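Local coordinates for coelenterazine-binding protein with bound coelenterazine (Renilla muelleri, PDB 2HPS) that binds the luciferin coelenterazine and, when calcium binds, probably makes it available for reaction with luciferase and oxygen in the bioluminescence of the sea pansy, at residues Cys143-Phe149 and Ala175-Phe180; Gly117-Leu121 and Gly153-Arg157. One frame throughout, in Å; residues are numbered along the deposited sequence.

Interaction 1: Cys143-Phe149 and Ala175-Phe180; sequences CFNTLDF and ALANAF. With CTZ (c2-hydroxy-coelenterazine), chain B.
The Phe-180 ring touches two partners at once: Leu-147 CD2, which comes in obliquely, and the bound c2-hydroxy-coelenterazine, whose C26 lies over one face of the ring, offset toward the rim. CB of Phe-180 leaves the backbone heading away from 143-149, yet with CG anti to the backbone N (chi1 -169°) the ring brings CD1 to 3.8 Å from Leu-147 CD2. On the ligand side, Phe-180 CE1 comes within 3.4 Å of ligand C27. The carbonyl joins in as well, Phe-180 O lying 2.8 Å from ligand N7. Cutting this side chain back to an alanine is likely to take away the ring that C26 and C27 pack on and leave Leu-147 CD2 without its aromatic neighbour. Helix 137-147, which enters the fourth EF-hand, runs nearly antiparallel to the C-terminal helix 175-180, the local axes 9.3 Å apart at 158°. No hydrogen bond crosses between them, so the fit depends on side-chain packing. Thr-146 sets its methyl CG2 against Ala-179 CB at 3.6 Å, while its backbone O touches Leu-176 CD2 at 3.5 Å. The other methyl of Leu-176, CD1, reaches Phe-149 CD2 at 3.8 Å, the side chains crossing at about a right angle just past the end of the helix; Leu-176 also rests on Thr-163 of the exiting helix 157-169. Cys-143 SG, anti to its own N, lies 3.8 Å from both Ala-179 O and Phe-180 O, with C24 of the ligand a further neighbour.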
loop_
_atom_site.group_PDB
_atom_site.type_symbol
_atom_site.label_atom_id
_atom_site.label_comp_id
_atom_site.label_asym_id
_atom_site.label_seq_id
_atom_site.Cartn_x
_atom_site.Cartn_y
_atom_site.Cartn_z
ATOM N N CYS A 143 -2.858 -13.544 1.479
ATOM C CA CYS A 143 -1.924 -12.435 1.573
ATOM C C CYS A 143 -1.045 -12.554 2.844
ATOM O O CYS A 143 0.207 -12.474 2.770
ATOM C CB CYS A 143 -2.696 -11.105 1.532
ATOM S SG CYS A 143 -1.642 -9.622 1.488
ATOM N N PHE A 144 -1.698 -12.766 3.985
ATOM C CA PHE A 144 -0.992 -12.974 5.255
ATOM C C PHE A 144 0.009 -14.115 5.130
ATOM O O PHE A 144 1.178 -13.978 5.517
ATOM C CB PHE A 144 -1.968 -13.325 6.383
ATOM C CG PHE A 144 -1.275 -13.643 7.692
ATOM C CD1 PHE A 144 -0.908 -12.622 8.572
ATOM C CD2 PHE A 144 -0.931 -14.965 8.013
ATOM C CE1 PHE A 144 -0.230 -12.902 9.773
ATOM C CE2 PHE A 144 -0.252 -15.261 9.214
ATOM C CZ PHE A 144 0.090 -14.231 10.093
ATOM N N ASN A 145 -0.471 -15.258 4.626
ATOM C CA ASN A 145 0.376 -16.452 4.546
ATOM C C ASN A 145 1.664 -16.220 3.750
ATOM O O ASN A 145 2.739 -16.665 4.141
ATOM C CB ASN A 145 -0.427 -17.613 3.959
ATOM C CG ASN A 145 0.331 -18.934 4.020
ATOM O OD1 ASN A 145 0.758 -19.359 5.105
ATOM N ND2 ASN A 145 0.504 -19.583 2.860
ATOM N N THR A 146 1.558 -15.503 2.636
ATOM C CA THR A 146 2.718 -15.179 1.830
ATOM C C THR A 146 3.659 -14.176 2.535
ATOM O O THR A 146 4.883 -14.353 2.538
ATOM C CB THR A 146 2.306 -14.677 0.415
ATOM O OG1 THR A 146 1.511 -15.683 -0.262
ATOM C CG2 THR A 146 3.558 -14.341 -0.413
ATOM N N LEU A 147 3.095 -13.135 3.146
ATOM C CA LEU A 147 3.917 -12.117 3.797
ATOM C C LEU A 147 4.601 -12.632 5.056
ATOM O O LEU A 147 5.620 -12.091 5.490
ATOM C CB LEU A 147 3.081 -10.882 4.121
ATOM C CG LEU A 147 3.176 -9.757 3.086
ATOM C CD1 LEU A 147 2.714 -10.199 1.727
ATOM C CD2 LEU A 147 2.302 -8.603 3.542
ATOM N N ASP A 148 4.015 -13.678 5.628
ATOM C CA ASP A 148 4.605 -14.453 6.724
ATOM C C ASP A 148 5.656 -15.383 6.102
ATOM O O ASP A 148 5.497 -16.620 6.081
ATOM C CB ASP A 148 3.488 -15.246 7.433
ATOM C CG ASP A 148 3.995 -16.115 8.595
ATOM O OD1 ASP A 148 5.063 -15.826 9.181
ATOM O OD2 ASP A 148 3.292 -17.097 8.916
ATOM N N PHE A 149 6.723 -14.784 5.575
ATOM C CA PHE A 149 7.670 -15.532 4.760
ATOM C C PHE A 149 8.577 -16.431 5.597
ATOM O O PHE A 149 9.186 -17.387 5.072
ATOM C CB PHE A 149 8.431 -14.630 3.771
ATOM C CG PHE A 149 9.262 -13.536 4.416
ATOM C CD1 PHE A 149 10.510 -13.829 4.986
ATOM C CD2 PHE A 149 8.841 -12.214 4.372
ATOM C CE1 PHE A 149 11.294 -12.819 5.547
ATOM C CE2 PHE A 149 9.625 -11.198 4.921
ATOM C CZ PHE A 149 10.851 -11.499 5.502
ATOM N N ALA A 175 7.910 -13.183 -5.169
ATOM C CA ALA A 175 6.657 -13.681 -4.591
ATOM C C ALA A 175 5.998 -12.631 -3.691
ATOM O O ALA A 175 4.778 -12.475 -3.702
ATOM C CB ALA A 175 6.919 -14.957 -3.805
ATOM N N LEU A 176 6.804 -11.907 -2.920
ATOM C CA LEU A 176 6.259 -10.935 -1.967
ATOM C C LEU A 176 5.615 -9.779 -2.715
ATOM O O LEU A 176 4.479 -9.376 -2.407
ATOM C CB LEU A 176 7.350 -10.419 -1.016
ATOM C CG LEU A 176 7.906 -11.457 -0.021
ATOM C CD1 LEU A 176 9.053 -10.855 0.779
ATOM C CD2 LEU A 176 6.790 -11.960 0.903
ATOM N N ALA A 177 6.315 -9.269 -3.726
ATOM C CA ALA A 177 5.753 -8.138 -4.492
ATOM C C ALA A 177 4.523 -8.571 -5.279
ATOM O O ALA A 177 3.574 -7.800 -5.462
ATOM C CB ALA A 177 6.804 -7.537 -5.390
ATOM N N ASN A 178 4.526 -9.813 -5.756
ATOM C CA ASN A 178 3.364 -10.362 -6.458
ATOM C C ASN A 178 2.138 -10.598 -5.572
ATOM O O ASN A 178 1.042 -10.830 -6.091
ATOM C CB ASN A 178 3.733 -11.680 -7.157
ATOM C CG ASN A 178 4.537 -11.476 -8.455
ATOM O OD1 ASN A 178 4.712 -10.344 -8.960
ATOM N ND2 ASN A 178 5.019 -12.604 -9.021
ATOM N N ALA A 179 2.324 -10.539 -4.248
ATOM C CA ALA A 179 1.244 -10.872 -3.311
ATOM C C ALA A 179 0.719 -9.687 -2.495
ATOM O O ALA A 179 -0.444 -9.702 -2.066
ATOM C CB ALA A 179 1.685 -11.973 -2.369
ATOM N N PHE A 180 1.576 -8.689 -2.276
ATOM C CA PHE A 180 1.294 -7.582 -1.335
ATOM C C PHE A 180 -0.039 -6.878 -1.600
ATOM O O PHE A 180 -0.791 -6.589 -0.646
ATOM C CB PHE A 180 2.452 -6.576 -1.354
ATOM C CG PHE A 180 2.418 -5.527 -0.242
ATOM C CD1 PHE A 180 1.960 -5.834 1.036
ATOM C CD2 PHE A 180 2.927 -4.238 -0.477
ATOM C CE1 PHE A 180 1.953 -4.856 2.042
ATOM C CE2 PHE A 180 2.930 -3.268 0.525
ATOM C CZ PHE A 180 2.444 -3.576 1.790
HETATM N N1 CTZ B . -3.532 -1.505 0.817
HETATM C C2 CTZ B . -4.683 -0.837 0.533
HETATM C C3 CTZ B . -5.488 -1.851 -0.152
HETATM N N4 CTZ B . -4.837 -3.008 -0.232
HETATM C C5 CTZ B . -5.183 -4.194 -0.774
HETATM C C6 CTZ B . -4.262 -5.244 -0.731
HETATM N N7 CTZ B . -3.052 -5.088 -0.152
HETATM C C8 CTZ B . -2.680 -3.917 0.410
HETATM C C9 CTZ B . -3.641 -2.791 0.348
HETATM C C10 CTZ B . -4.994 0.606 0.854
HETATM C C11 CTZ B . -4.003 1.442 0.084
HETATM C C12 CTZ B . -3.032 2.166 0.774
HETATM C C13 CTZ B . -2.096 2.935 0.094
HETATM C C14 CTZ B . -2.150 2.974 -1.302
HETATM C C15 CTZ B . -3.117 2.240 -2.007
HETATM C C16 CTZ B . -4.050 1.469 -1.311
HETATM O O17 CTZ B . -1.235 3.721 -1.969
HETATM O O18 CTZ B . -6.674 -1.680 -0.634
HETATM C C19 CTZ B . -4.641 -6.559 -1.295
HETATM C C20 CTZ B . -5.445 -6.666 -2.432
HETATM C C21 CTZ B . -5.792 -7.921 -2.927
HETATM C C22 CTZ B . -5.350 -9.081 -2.275
HETATM C C23 CTZ B . -4.564 -8.989 -1.136
HETATM C C24 CTZ B . -4.211 -7.728 -0.641
HETATM O O25 CTZ B . -5.712 -10.292 -2.780
HETATM C C26 CTZ B . -1.321 -3.693 1.048
HETATM C C27 CTZ B . -1.372 -4.157 2.480
HETATM C C28 CTZ B . -1.247 -3.260 3.540
HETATM C C29 CTZ B . -1.294 -3.738 4.850
HETATM C C30 CTZ B . -1.483 -5.108 5.088
HETATM C C31 CTZ B . -1.593 -6.006 4.027
HETATM C C32 CTZ B . -1.531 -5.527 2.716
#

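Interaction 2: Gly117-Leu121 and Gly153-Arg157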
loop_
_atom_site.group_PDB
_atom_site.type_symbol
_atom_site.label_atom_id
_atom_site.label_comp_id
_atom_site.label_asym_id
_atom_site.label_seq_id
_atom_site.Cartn_x
_atom_site.Cartn_y
_atom_site.Cartn_z
ATOM N N GLY A 117 5.498 -4.883 17.622
ATOM C CA GLY A 117 6.300 -5.172 16.439
ATOM C C GLY A 117 6.010 -6.535 15.822
ATOM O O GLY A 117 6.839 -7.064 15.074
ATOM N N TYR A 118 4.839 -7.085 16.157
ATOM C CA TYR A 118 4.300 -8.314 15.540
ATOM C C TYR A 118 2.820 -8.170 15.239
ATOM O O TYR A 118 2.092 -7.528 15.985
ATOM C CB TYR A 118 4.470 -9.534 16.452
ATOM C CG TYR A 118 5.903 -9.857 16.733
ATOM C CD1 TYR A 118 6.663 -10.613 15.839
ATOM C CD2 TYR A 118 6.515 -9.373 17.892
ATOM C CE1 TYR A 118 8.015 -10.888 16.108
ATOM C CE2 TYR A 118 7.845 -9.640 18.166
ATOM C CZ TYR A 118 8.589 -10.386 17.270
ATOM O OH TYR A 118 9.912 -10.636 17.577
ATOM N N VAL A 119 2.379 -8.790 14.149
ATOM C CA VAL A 119 0.949 -8.830 13.824
ATOM C C VAL A 119 0.510 -10.266 13.517
ATOM O O VAL A 119 1.185 -10.986 12.789
ATOM C CB VAL A 119 0.561 -7.847 12.652
ATOM C CG1 VAL A 119 0.914 -6.397 13.002
ATOM C CG2 VAL A 119 1.213 -8.233 11.327
ATOM N N SER A 120 -0.611 -10.681 14.095
ATOM C CA SER A 120 -1.154 -12.016 13.870
ATOM C C SER A 120 -2.114 -12.003 12.683
ATOM O O SER A 120 -2.499 -10.932 12.182
ATOM C CB SER A 120 -1.953 -12.451 15.100
ATOM O OG SER A 120 -3.109 -11.615 15.235
ATOM N N LEU A 121 -2.547 -13.201 12.281
ATOM C CA LEU A 121 -3.550 -13.299 11.228
ATOM C C LEU A 121 -4.848 -12.540 11.563
ATOM O O LEU A 121 -5.303 -11.749 10.733
ATOM C CB LEU A 121 -3.818 -14.756 10.822
ATOM C CG LEU A 121 -4.965 -14.985 9.832
ATOM C CD1 LEU A 121 -4.718 -14.304 8.485
ATOM C CD2 LEU A 121 -5.151 -16.509 9.652
ATOM N N GLY A 153 3.404 -17.654 11.737
ATOM C CA GLY A 153 2.031 -17.337 12.114
ATOM C C GLY A 153 1.902 -15.908 12.587
ATOM O O GLY A 153 0.881 -15.529 13.134
ATOM N N GLN A 154 2.953 -15.116 12.393
ATOM C CA GLN A 154 2.902 -13.681 12.687
ATOM C C GLN A 154 3.980 -12.987 11.881
ATOM O O GLN A 154 5.023 -13.581 11.575
ATOM C CB GLN A 154 3.080 -13.389 14.182
ATOM C CG GLN A 154 4.339 -14.013 14.801
ATOM C CD GLN A 154 4.508 -13.653 16.261
ATOM O OE1 GLN A 154 3.545 -13.293 16.940
ATOM N NE2 GLN A 154 5.747 -13.735 16.754
ATOM N N ILE A 155 3.716 -11.727 11.533
ATOM C CA ILE A 155 4.636 -10.963 10.712
ATOM C C ILE A 155 5.226 -9.826 11.552
ATOM O O ILE A 155 4.482 -9.019 12.127
ATOM C CB ILE A 155 3.947 -10.353 9.462
ATOM C CG1 ILE A 155 3.289 -11.453 8.606
ATOM C CG2 ILE A 155 4.986 -9.582 8.619
ATOM C CD1 ILE A 155 2.191 -10.935 7.637
ATOM N N SER A 156 6.555 -9.802 11.616
ATOM C CA SER A 156 7.274 -8.776 12.362
ATOM C C SER A 156 7.301 -7.472 11.564
ATOM O O SER A 156 7.073 -7.461 10.342
ATOM C CB SER A 156 8.705 -9.222 12.683
ATOM O OG SER A 156 9.552 -9.172 11.540
ATOM N N ARG A 157 7.587 -6.378 12.261
ATOM C CA ARG A 157 7.736 -5.093 11.593
ATOM C C ARG A 157 8.807 -5.145 10.491
ATOM O O ARG A 157 8.563 -4.707 9.367
ATOM C CB ARG A 157 8.071 -4.011 12.613
ATOM C CG ARG A 157 8.021 -2.590 12.011
ATOM C CD ARG A 157 8.450 -1.550 13.027
ATOM N NE ARG A 157 7.580 -1.494 14.209
ATOM C CZ ARG A 157 7.959 -1.862 15.431
ATOM N NH1 ARG A 157 9.176 -2.350 15.628
ATOM N NH2 ARG A 157 7.127 -1.758 16.458
HETATM O O HOH W 1 -1.773 -15.761 13.391
#
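Strands 118-120 and 154-156 run antiparallel, 4.5 Å apart at their axes, with Val-119 and Ile-155 as the hydrogen-bonded pair at the middle. Val-119 N gives its hydrogen to Ile-155 O, and Ile-155 N answers to Val-119 O at 2.9 Å, a bond close to straight whose donor lies in the carbonyl plane. A third bond, Arg-157 N to Gly-117 O at 3.0 Å, is less regular: the donor stands 47° out of the carbonyl plane. Beyond the other end, a water bridges Gly-153 O and Leu-121 N. This is the short sheet that couples the two loops of an EF-hand pair; no metal sits in either loop here, though Tyr-118 and Gln-154 probably each help bind calcium, in EF-hands ordinarily by the main-chain O at this loop position. The side chains of those two lie on the same face, where Gln-154 crosses the Tyr-118 ring at a slant, amide and ring planes 16° apart and NE2 of Gln-154 3.4 Å from CD1 of Tyr-118. The amide gets there because CG of Gln-154 sits between N and C (chi1 54°) and the chain then runs extended. Ser-156 CB adds a contact at the same ring, 3.9 Å from Tyr-118 CE1. On the reverse face Val-119 CG2 packs on Ile-155 CB at 3.9 Å. Arg-157 bends so that its guanidinium turns one face to Gly-117 CA, NH2 of Arg-157 being 3.5 Å from that carbon. Ser-120 and Ser-156 each N-cap the helix that follows, 121-131 and 157-169. On the face that carries Val-119 and Ile-155, Val-119 rests on Tyr-108 and Ile-111 of helix 102-111, and Ile-155 on Phe-144 and Leu-147 of helix 137-147.

Interactions 1 and 2 share the fourth EF-hand: helix 137-147 carries one side of interaction 1 and leads through the loop into strand 154-156 of interaction 2. Their centres are 13 Å apart, but they touch directly. Asp-148 OD2 probably hydrogen-bonds to Gly-153 N at 2.9 Å, and the Phe-144 ring places CZ 3.4 Å from Gly-153 O and CE1 3.4 Å from Leu-121 N. The ligand meets Cys-143 and Phe-180 of interaction 1, whereas the Ile-155 side chain is about 7 Å from it at nearest atoms. Asp-148, probably a ligand of the second calcium, directly follows the helix that holds Cys-143 of the pocket, a possible route between metal site and pocket.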